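PDB 4ECL: serine racemase from Enterococcus faecalis, which belongs to the alanine racemase family and, in its cytoplasmic domain, pairs a TIM-barrel-type region with a mostly beta one. Local coordinates for residues L16-N21 and E238-P243. Residues are numbered along the deposited sequence; the frame is centred on the assembly and turned at random.
Sequences LEHNVN and ELDLRP
H18 and N19 of helix 13-25 hold D240, L241 and R242 of an extended part of the linker between strands 217-220 and 245-257. The N19 amide grips the backbone of R242 twice. N19 OD1 accepts R242 N at 2.8 Å, in the carbonyl plane and on a lone pair; the bond is nearly straight. N19 ND2 gives a hydrogen to R242 O at 2.9 Å. Two bonds to one residue fix the rotation of the amide. ND2 also bonds L224 O, nearer the start of the same linker. L241 sets CD2 3.8 Å from N19 OD1. In the alanine racemase fold this linker joins the TIM-barrel-type domain to the C-terminal beta domain, and helix 13-25 follows strand 7-11 of the beta domain's sheet. H18 CG, anti to the backbone N (chi1 167°), carries the ring out toward 240-242. Its NE2 donates to D240 O at 2.6 Å, a short but bent bond with the donor tilted from the carbonyl plane. The R242 guanidinium lies flat on one face of the H18 ring, planes 10° apart and centres 3.7 Å apart. R242 CD makes a CH-pi contact over the same ring. R242 NH2 and D240 OD2 form a salt bridge at 3.2 Å. Its hydrogen bond is weak, but it probably helps hold the guanidinium over the imidazole. The D240 carboxylate may also offset the guanidinium's charge there.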
loop_
_atom_site.group_PDB
_atom_site.type_symbol
_atom_site.label_atom_id
_atom_site.label_comp_id
_atom_site.label_asym_id
_atom_site.label_seq_id
_atom_site.Cartn_x
_atom_site.Cartn_y
_atom_site.Cartn_z
ATOM N N LEU A 16 -3.865 -14.822 17.957
ATOM C CA LEU A 16 -2.431 -14.835 17.672
ATOM C C LEU A 16 -1.687 -15.751 18.641
ATOM O O LEU A 16 -0.807 -16.511 18.237
ATOM C CB LEU A 16 -1.851 -13.423 17.760
ATOM C CG LEU A 16 -0.338 -13.245 17.565
ATOM C CD1 LEU A 16 0.101 -13.604 16.155
ATOM C CD2 LEU A 16 0.063 -11.813 17.888
ATOM N N GLU A 17 -2.043 -15.650 19.919
ATOM C CA GLU A 17 -1.473 -16.477 20.973
ATOM C C GLU A 17 -1.822 -17.943 20.742
ATOM O O GLU A 17 -1.005 -18.831 20.985
ATOM C CB GLU A 17 -2.014 -16.019 22.328
ATOM C CG GLU A 17 -1.387 -16.684 23.544
ATOM C CD GLU A 17 -2.011 -16.182 24.832
ATOM O OE1 GLU A 17 -3.092 -15.565 24.753
ATOM O OE2 GLU A 17 -1.426 -16.382 25.915
ATOM N N HIS A 18 -3.049 -18.200 20.298
ATOM C CA HIS A 18 -3.449 -19.564 19.973
ATOM C C HIS A 18 -2.564 -20.100 18.864
ATOM O O HIS A 18 -2.113 -21.245 18.915
ATOM C CB HIS A 18 -4.918 -19.638 19.543
ATOM C CG HIS A 18 -5.291 -20.939 18.902
ATOM N ND1 HIS A 18 -5.781 -22.011 19.619
ATOM C CD2 HIS A 18 -5.231 -21.348 17.610
ATOM C CE1 HIS A 18 -6.009 -23.022 18.799
ATOM N NE2 HIS A 18 -5.689 -22.646 17.574
ATOM N N ASN A 19 -2.312 -19.271 17.858
ATOM C CA ASN A 19 -1.455 -19.694 16.751
ATOM C C ASN A 19 -0.037 -20.029 17.190
ATOM O O ASN A 19 0.516 -21.055 16.782
ATOM C CB ASN A 19 -1.447 -18.644 15.631
ATOM C CG ASN A 19 -2.811 -18.482 14.996
ATOM O OD1 ASN A 19 -3.668 -19.364 15.121
ATOM N ND2 ASN A 19 -3.028 -17.356 14.314
ATOM N N VAL A 20 0.545 -19.169 18.024
ATOM C CA VAL A 20 1.894 -19.396 18.537
ATOM C C VAL A 20 2.000 -20.743 19.248
ATOM O O VAL A 20 2.940 -21.513 19.019
ATOM C CB VAL A 20 2.342 -18.263 19.472
ATOM C CG1 VAL A 20 3.515 -18.700 20.325
ATOM C CG2 VAL A 20 2.709 -17.016 18.660
ATOM N N ASN A 21 1.024 -21.036 20.097
ATOM C CA ASN A 21 0.981 -22.323 20.779
ATOM C C ASN A 21 0.782 -23.500 19.831
ATOM O O ASN A 21 1.437 -24.535 19.980
ATOM C CB ASN A 21 -0.104 -22.346 21.863
ATOM C CG ASN A 21 0.257 -21.498 23.072
ATOM O OD1 ASN A 21 1.399 -21.502 23.535
ATOM N ND2 ASN A 21 -0.720 -20.764 23.589
ATOM N N GLU A 238 -2.432 -30.638 9.336
ATOM C CA GLU A 238 -3.543 -29.705 9.317
ATOM C C GLU A 238 -3.685 -29.119 10.705
ATOM O O GLU A 238 -4.248 -29.742 11.599
ATOM C CB GLU A 238 -4.832 -30.388 8.861
ATOM C CG GLU A 238 -4.845 -30.717 7.376
ATOM C CD GLU A 238 -6.210 -31.161 6.886
ATOM O OE1 GLU A 238 -6.992 -31.700 7.701
ATOM O OE2 GLU A 238 -6.504 -30.967 5.687
ATOM N N LEU A 239 -3.134 -27.930 10.887
ATOM C CA LEU A 239 -3.160 -27.265 12.176
ATOM C C LEU A 239 -4.413 -26.414 12.332
ATOM O O LEU A 239 -5.021 -25.977 11.347
ATOM C CB LEU A 239 -1.915 -26.390 12.351
ATOM C CG LEU A 239 -0.579 -27.140 12.333
ATOM C CD1 LEU A 239 0.568 -26.177 12.611
ATOM C CD2 LEU A 239 -0.607 -28.266 13.351
ATOM N N ASP A 240 -4.784 -26.179 13.584
ATOM C CA ASP A 240 -5.926 -25.347 13.912
ATOM C C ASP A 240 -5.442 -23.918 14.072
ATOM O O ASP A 240 -5.110 -23.490 15.173
ATOM C CB ASP A 240 -6.581 -25.843 15.206
ATOM C CG ASP A 240 -7.818 -25.046 15.578
ATOM O OD1 ASP A 240 -8.443 -24.459 14.667
ATOM O OD2 ASP A 240 -8.166 -25.008 16.778
ATOM N N LEU A 241 -5.380 -23.188 12.962
ATOM C CA LEU A 241 -4.909 -21.805 12.976
ATOM C C LEU A 241 -6.090 -20.838 12.855
ATOM O O LEU A 241 -7.040 -21.086 12.104
ATOM C CB LEU A 241 -3.903 -21.581 11.846
ATOM C CG LEU A 241 -2.675 -22.482 11.950
ATOM C CD1 LEU A 241 -1.858 -22.422 10.676
ATOM C CD2 LEU A 241 -1.840 -22.087 13.166
ATOM N N ARG A 242 -6.049 -19.748 13.609
ATOM C CA ARG A 242 -7.194 -18.846 13.646
ATOM C C ARG A 242 -6.812 -17.440 13.160
ATOM O O ARG A 242 -5.756 -16.934 13.528
ATOM C CB ARG A 242 -7.791 -18.815 15.050
ATOM C CG ARG A 242 -8.272 -20.198 15.514
ATOM C CD ARG A 242 -8.884 -20.185 16.899
ATOM N NE ARG A 242 -9.233 -21.538 17.324
ATOM C CZ ARG A 242 -9.337 -21.923 18.592
ATOM N NH1 ARG A 242 -9.111 -21.061 19.577
ATOM N NH2 ARG A 242 -9.655 -23.180 18.875
ATOM N N PRO A 243 -7.677 -16.812 12.337
ATOM C CA PRO A 243 -7.356 -15.507 11.732
ATOM C C PRO A 243 -7.179 -14.415 12.782
ATOM O O PRO A 243 -7.992 -14.290 13.707
ATOM C CB PRO A 243 -8.585 -15.204 10.862
ATOM C CG PRO A 243 -9.695 -16.029 11.448
ATOM C CD PRO A 243 -9.023 -17.278 11.963
#